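Local coordinates for hypothetical protein TTHA1785 (Thermus thermophilus, PDB 2EPG), which probably ligates RNA in a GTP- and manganese-dependent reaction, joining 2',3'-cyclic phosphate or 3'-phosphate ends to 5'-hydroxyl ends, as an RtcB-family tRNA-splicing ligase, at residues 95-100 against 280-285; 122-127 against 480-485; 392-397 against 473-478. All coordinates share one frame; numbering follows the deposited sequence.

Contact 1: 95-100 against 280-285; sequences GGVVSP and LAAAPI
Ile285 lays its CG1-CD1 arm across the main chain of Val97, from the carbonyl carbon of Gly96 to the carbonyl group of Val97. CG1 sits anti to the carbonyl carbon (chi1 -74°), which brings CD1 to 3.5 Å from Val97 O and sets CG1 4.0 Å from CB of Val98. Beneath this arm the backbone N of Ile285 donates to Gly96 O at 3.0 Å, almost straight and onto a lone pair in the carbonyl plane. Gly96 brings no side chain to this crowded spot, so the isoleucine can close down on the main chain. The two segments form a minimal two-stranded antiparallel sheet, 97-98 against 283-284. Val98 and Ala283 are its hydrogen-bonded pair: Val98 N reaches Ala283 O at 2.8 Å, nearly along the C=O axis, whereas Ala283 N approaches Val98 O at 3.1 Å from above the carbonyl plane. At the neighbouring non-hydrogen-bonded pair, Val97 and Pro284, the side chains diverge. The methyl of Ala282 packs against both Val97 and Ser99, with CB 3.9 Å from Val97 CB and 3.7 Å from Ser99 CB. Helix 288-321 supplies Leu294 against both Val98 and Ile285, while His355 NE2 is hydrogen-bonded to Ser99 N.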
# COMPACT_ATOMS: atom_id res chain seq x y z
N GLY A 95 -18.06 -19.94 0.96
CA GLY A 95 -19.02 -18.92 1.35
C GLY A 95 -18.35 -17.68 1.93
O GLY A 95 -18.94 -16.98 2.75
N GLY A 96 -17.13 -17.41 1.48
CA GLY A 96 -16.39 -16.27 1.97
C GLY A 96 -17.03 -14.92 1.66
O GLY A 96 -17.81 -14.79 0.71
N VAL A 97 -16.68 -13.91 2.44
CA VAL A 97 -17.23 -12.58 2.26
C VAL A 97 -16.17 -11.56 1.89
O VAL A 97 -14.97 -11.83 1.98
CB VAL A 97 -17.93 -12.10 3.55
CG1 VAL A 97 -19.16 -12.95 3.84
CG2 VAL A 97 -16.95 -12.14 4.74
N VAL A 98 -16.62 -10.39 1.44
CA VAL A 98 -15.72 -9.29 1.12
C VAL A 98 -16.22 -8.11 1.95
O VAL A 98 -17.44 -7.85 1.99
CB VAL A 98 -15.73 -8.91 -0.40
CG1 VAL A 98 -17.15 -8.62 -0.89
CG2 VAL A 98 -14.86 -7.64 -0.61
N SER A 99 -15.31 -7.42 2.62
CA SER A 99 -15.69 -6.30 3.46
C SER A 99 -14.95 -5.00 3.18
O SER A 99 -13.73 -4.94 3.30
CB SER A 99 -15.49 -6.64 4.93
OG SER A 99 -15.68 -5.48 5.71
N PRO A 100 -15.68 -3.93 2.81
CA PRO A 100 -15.04 -2.64 2.52
C PRO A 100 -14.18 -2.19 3.69
O PRO A 100 -13.13 -1.57 3.51
CB PRO A 100 -16.23 -1.71 2.29
CG PRO A 100 -17.28 -2.62 1.74
CD PRO A 100 -17.14 -3.86 2.61
N LEU A 280 -17.90 -4.02 10.51
CA LEU A 280 -17.38 -5.21 9.85
C LEU A 280 -18.28 -5.56 8.66
O LEU A 280 -18.15 -6.64 8.06
CB LEU A 280 -17.38 -6.37 10.85
CG LEU A 280 -16.11 -7.19 11.04
CD1 LEU A 280 -14.91 -6.31 11.30
CD2 LEU A 280 -16.35 -8.14 12.21
N ALA A 281 -19.19 -4.65 8.33
CA ALA A 281 -20.14 -4.83 7.23
C ALA A 281 -19.52 -5.56 6.04
O ALA A 281 -18.58 -5.07 5.44
CB ALA A 281 -20.66 -3.47 6.80
N ALA A 282 -20.08 -6.73 5.71
CA ALA A 282 -19.56 -7.54 4.60
C ALA A 282 -20.68 -8.21 3.80
O ALA A 282 -21.81 -8.27 4.26
CB ALA A 282 -18.62 -8.62 5.15
N ALA A 283 -20.34 -8.72 2.62
CA ALA A 283 -21.30 -9.40 1.77
C ALA A 283 -20.60 -10.58 1.13
O ALA A 283 -19.38 -10.59 0.98
CB ALA A 283 -21.82 -8.44 0.67
N PRO A 284 -21.36 -11.62 0.76
CA PRO A 284 -20.73 -12.78 0.13
C PRO A 284 -20.01 -12.34 -1.12
O PRO A 284 -20.53 -11.54 -1.91
CB PRO A 284 -21.92 -13.68 -0.19
CG PRO A 284 -22.91 -13.35 0.89
CD PRO A 284 -22.81 -11.85 0.97
N ILE A 285 -18.79 -12.84 -1.28
CA ILE A 285 -17.97 -12.55 -2.44
C ILE A 285 -18.77 -12.90 -3.70
O ILE A 285 -18.75 -12.17 -4.68
CB ILE A 285 -16.66 -13.38 -2.39
CG1 ILE A 285 -15.71 -12.79 -1.34
CG2 ILE A 285 -15.99 -13.42 -3.75
CD1 ILE A 285 -14.68 -13.77 -0.86

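Contact 2: 122-127 against 480-485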
# COMPACT_ATOMS: atom_id res chain seq x y z
N ASP A 122 25.39 15.03 -6.32
CA ASP A 122 24.89 15.60 -7.56
C ASP A 122 23.63 16.41 -7.37
O ASP A 122 23.37 17.35 -8.12
CB ASP A 122 24.56 14.49 -8.56
CG ASP A 122 25.77 13.65 -8.92
OD1 ASP A 122 25.57 12.47 -9.29
OD2 ASP A 122 26.91 14.18 -8.86
N LEU A 123 22.86 16.06 -6.35
CA LEU A 123 21.58 16.72 -6.12
C LEU A 123 21.57 17.96 -5.24
O LEU A 123 20.93 18.96 -5.57
CB LEU A 123 20.60 15.71 -5.52
CG LEU A 123 19.17 16.22 -5.43
CD1 LEU A 123 18.49 15.85 -6.74
CD2 LEU A 123 18.44 15.61 -4.26
N LEU A 124 22.25 17.87 -4.11
CA LEU A 124 22.31 18.94 -3.14
C LEU A 124 22.44 20.35 -3.70
O LEU A 124 21.69 21.25 -3.31
CB LEU A 124 23.44 18.65 -2.14
CG LEU A 124 23.04 18.53 -0.67
CD1 LEU A 124 21.70 17.81 -0.55
CD2 LEU A 124 24.12 17.79 0.09
N PRO A 125 23.37 20.58 -4.63
CA PRO A 125 23.48 21.95 -5.15
C PRO A 125 22.26 22.50 -5.91
O PRO A 125 22.17 23.71 -6.15
CB PRO A 125 24.76 21.91 -6.00
CG PRO A 125 24.89 20.46 -6.39
CD PRO A 125 24.44 19.71 -5.16
N ARG A 126 21.31 21.63 -6.25
CA ARG A 126 20.10 22.06 -6.96
C ARG A 126 18.85 21.74 -6.16
O ARG A 126 17.73 21.75 -6.68
CB ARG A 126 20.00 21.37 -8.32
CG ARG A 126 21.27 21.37 -9.14
CD ARG A 126 20.96 21.02 -10.57
NE ARG A 126 22.08 20.37 -11.24
CZ ARG A 126 22.07 20.01 -12.51
NH1 ARG A 126 23.13 19.42 -13.05
NH2 ARG A 126 21.00 20.25 -13.25
N GLN A 127 19.05 21.45 -4.88
CA GLN A 127 17.98 21.10 -3.96
C GLN A 127 16.81 22.09 -3.98
O GLN A 127 15.64 21.70 -4.00
CB GLN A 127 18.57 20.98 -2.56
CG GLN A 127 17.58 20.65 -1.49
CD GLN A 127 18.24 20.38 -0.15
OE1 GLN A 127 19.16 21.10 0.26
NE2 GLN A 127 17.77 19.36 0.54
N ARG A 480 16.64 8.31 3.64
CA ARG A 480 16.50 9.53 4.44
C ARG A 480 15.97 10.65 3.53
O ARG A 480 16.47 10.85 2.42
CB ARG A 480 17.85 9.90 5.04
CG ARG A 480 17.78 11.05 6.03
CD ARG A 480 19.00 11.10 6.93
NE ARG A 480 18.81 12.12 7.96
CZ ARG A 480 18.79 13.43 7.72
NH1 ARG A 480 18.60 14.28 8.72
NH2 ARG A 480 19.00 13.88 6.49
N PRO A 481 14.94 11.38 3.97
CA PRO A 481 14.36 12.46 3.18
C PRO A 481 15.19 13.74 3.11
O PRO A 481 15.88 14.09 4.07
CB PRO A 481 13.01 12.70 3.85
CG PRO A 481 13.33 12.44 5.29
CD PRO A 481 14.21 11.20 5.24
N LEU A 482 15.11 14.42 1.97
CA LEU A 482 15.81 15.68 1.74
C LEU A 482 14.79 16.77 1.43
O LEU A 482 14.93 17.90 1.88
CB LEU A 482 16.76 15.57 0.54
CG LEU A 482 18.02 14.73 0.69
CD1 LEU A 482 18.55 14.36 -0.68
CD2 LEU A 482 19.05 15.52 1.48
N ILE A 483 13.78 16.40 0.64
CA ILE A 483 12.72 17.32 0.24
C ILE A 483 11.36 16.66 0.44
O ILE A 483 11.15 15.53 0.01
CB ILE A 483 12.80 17.69 -1.25
CG1 ILE A 483 14.12 18.36 -1.58
CG2 ILE A 483 11.63 18.61 -1.61
CD1 ILE A 483 14.32 18.59 -3.08
N VAL A 484 10.45 17.40 1.06
CA VAL A 484 9.11 16.88 1.30
C VAL A 484 8.09 17.81 0.65
O VAL A 484 8.06 19.01 0.92
CB VAL A 484 8.80 16.77 2.82
CG1 VAL A 484 7.33 16.43 3.02
CG2 VAL A 484 9.67 15.68 3.46
N VAL A 485 7.27 17.25 -0.24
CA VAL A 485 6.22 18.00 -0.94
C VAL A 485 4.88 17.41 -0.47
O VAL A 485 4.61 16.22 -0.71
CB VAL A 485 6.34 17.85 -2.48
CG1 VAL A 485 5.19 18.58 -3.16
CG2 VAL A 485 7.67 18.40 -2.95
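Leu482 projects its two methyls toward consecutive leucines, Leu123 in helix 120-123 and Leu124 in the 3-10 turn that leads to helix 127-137. Its CG is anti to the carbonyl carbon (chi1 -72°), so that CD1 meets CD2 of Leu123 at 3.8 Å while CD2 meets CD1 of Leu124 at 4.0 Å. Leu123, with CG anti to its backbone N, slides past Leu482 in the opposite direction; Leu124 crosses it at about a right angle. Strand 474-486 turns a corner at Leu482, where Leu482 and Ile483 both face Val219 of strand 216-225 in a classic beta bulge, and both of these successive side chains consequently point at segment 122-127. Gln127 occupies the second half of the contact. Its chain is fully extended to CD (chi1 179°, chi2 173°), and it carries the amide across Leu482, leaving NE2 3.9 Å from Leu482 CB and 3.5 Å from Leu482 O. The aliphatic part of the same side chain runs antiparallel to Ile483, Gln127 CG lying 4.2 Å from Ile483 CG1. Ile483, itself extended, ends with CD1 3.5 Å from Gln127 O, and its side chain also packs on Leu130 and Ala131 of the helix that Gln127 begins.

Contact 3: 392-397 against 473-478; sequences YVLAGT and GKKVAR
The Tyr392 ring and the Arg478 side chain lie side by side and point the same way, the aliphatic part of the arginine covering one ring face. Arg478 CG sits 4.2 Å from the ring centroid in a CH-pi contact, displaced toward the rim, and CD continues along the ring to 3.7 Å from CE2. A bend at chi3 (70°) then turns the guanidinium plane steeply away from the ring plane. On the same sheet face, Leu394 sends CD2 obliquely over Lys475, 3.9 Å from its CG, while Val464 and Val467 of helix 462-470 pack against the leucine.

Strands 391-395 and 474-486 are antiparallel neighbours, and their register slips by one residue at a classic beta bulge, where Val476 and Ala477 both face Val393. Val393 O accepts from two donors, Val476 N at 2.8 Å and Ala477 N at 3.0 Å. The extra residue pushes the Val476 side chain toward the partner strand: its CB comes 3.1 Å from Val393 O, and CG2 settles 3.9 Å from CB of Ala395, so that the small alanine gives the valine its hollow. Phe234 of helix 228-234 packs on Val393 and Ala395 on this side. At the far end Thr397 CG2 rests 3.8 Å from Gly473 N, while its OG1, hydrogen-bonded to Gly471 O, N-caps helix 398-403 at Ala400 N. The salt bridge from Arg478 NE to Asp223 of strand 216-225 compensates the guanidinium charge and probably fixes its direction, while the methylenes face Tyr392, which also touches Ala412, predicted to bind GMP, beside the probable nucleotide site.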
# COMPACT_ATOMS: atom_id res chain seq x y z
N TYR A 392 11.99 2.57 4.50
CA TYR A 392 12.80 1.37 4.35
C TYR A 392 12.36 0.58 3.12
O TYR A 392 11.23 0.72 2.63
CB TYR A 392 12.67 0.46 5.59
CG TYR A 392 13.13 1.09 6.90
CD1 TYR A 392 12.33 2.02 7.58
CD2 TYR A 392 14.37 0.78 7.46
CE1 TYR A 392 12.75 2.61 8.76
CE2 TYR A 392 14.80 1.37 8.65
CZ TYR A 392 13.99 2.28 9.28
OH TYR A 392 14.43 2.87 10.44
N VAL A 393 13.27 -0.22 2.60
CA VAL A 393 12.98 -1.09 1.47
C VAL A 393 13.28 -2.48 2.03
O VAL A 393 14.40 -2.73 2.52
CB VAL A 393 13.89 -0.82 0.26
CG1 VAL A 393 13.58 -1.82 -0.84
CG2 VAL A 393 13.70 0.63 -0.24
N LEU A 394 12.29 -3.37 1.99
CA LEU A 394 12.46 -4.73 2.46
C LEU A 394 12.27 -5.60 1.23
O LEU A 394 12.04 -5.10 0.14
CB LEU A 394 11.39 -5.08 3.51
CG LEU A 394 11.17 -4.04 4.62
CD1 LEU A 394 10.04 -4.50 5.56
CD2 LEU A 394 12.45 -3.82 5.40
N ALA A 395 12.38 -6.92 1.41
CA ALA A 395 12.15 -7.86 0.33
C ALA A 395 11.23 -8.95 0.88
O ALA A 395 11.35 -9.31 2.06
CB ALA A 395 13.47 -8.47 -0.16
N GLY A 396 10.32 -9.44 0.05
CA GLY A 396 9.40 -10.49 0.47
C GLY A 396 10.12 -11.81 0.71
O GLY A 396 11.15 -12.07 0.11
N THR A 397 9.56 -12.66 1.56
CA THR A 397 10.24 -13.91 1.86
C THR A 397 9.41 -15.13 1.61
O THR A 397 8.19 -15.06 1.48
CB THR A 397 10.67 -13.96 3.33
OG1 THR A 397 9.50 -14.07 4.15
CG2 THR A 397 11.43 -12.68 3.70
N GLY A 473 9.97 -10.23 6.22
CA GLY A 473 10.41 -9.01 5.56
C GLY A 473 11.88 -8.75 5.78
O GLY A 473 12.28 -8.22 6.82
N LYS A 474 12.70 -9.11 4.79
CA LYS A 474 14.13 -8.92 4.89
C LYS A 474 14.51 -7.46 4.62
O LYS A 474 14.10 -6.89 3.60
CB LYS A 474 14.85 -9.82 3.90
CG LYS A 474 16.35 -9.58 3.83
CD LYS A 474 17.01 -10.36 2.71
CE LYS A 474 17.04 -11.84 3.00
NZ LYS A 474 17.78 -12.58 1.93
N LYS A 475 15.30 -6.86 5.52
CA LYS A 475 15.75 -5.49 5.35
C LYS A 475 16.71 -5.37 4.19
O LYS A 475 17.65 -6.15 4.07
CB LYS A 475 16.44 -4.97 6.60
CG LYS A 475 15.48 -4.69 7.73
CD LYS A 475 16.21 -4.29 9.00
CE LYS A 475 16.98 -3.00 8.83
NZ LYS A 475 17.68 -2.64 10.11
N VAL A 476 16.48 -4.38 3.33
CA VAL A 476 17.35 -4.16 2.19
C VAL A 476 18.03 -2.81 2.29
O VAL A 476 19.25 -2.73 2.16
CB VAL A 476 16.57 -4.25 0.87
CG1 VAL A 476 17.53 -3.99 -0.30
CG2 VAL A 476 15.89 -5.61 0.76
N ALA A 477 17.26 -1.75 2.52
CA ALA A 477 17.87 -0.43 2.63
C ALA A 477 17.03 0.55 3.41
O ALA A 477 15.85 0.30 3.68
CB ALA A 477 18.17 0.14 1.23
N ARG A 478 17.65 1.67 3.78
CA ARG A 478 16.98 2.73 4.50
C ARG A 478 17.17 4.00 3.70
O ARG A 478 18.24 4.22 3.14
CB ARG A 478 17.55 2.92 5.91
CG ARG A 478 16.76 3.95 6.70
CD ARG A 478 17.23 4.05 8.15
NE ARG A 478 18.55 4.66 8.26
CZ ARG A 478 19.29 4.60 9.36
NH1 ARG A 478 20.49 5.18 9.38
NH2 ARG A 478 18.85 3.96 10.42

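How the contacts relate
Contacts 2 and 3 share strand 474-486: residues 473-478 pair with strand 391-395, and the same strand continues into 480-485, turning a corner at Leu482. Their centres are about 23 Å apart, and strand 216-225 borders the shared strand in both. Contact 1 lies across the centre of the chain, about 45 Å from contact 2 and 32 Å from contact 3 (centre to centre), on a separate two-stranded sheet. Along the sequence, contact 1 closes before contact 3 opens, contacts 1 and 2 interleave, and both segments of contact 3 lie between the two of contact 2. The C-terminal strand thus ties distant parts of the chain together and ends at Lys486, predicted to bind GMP.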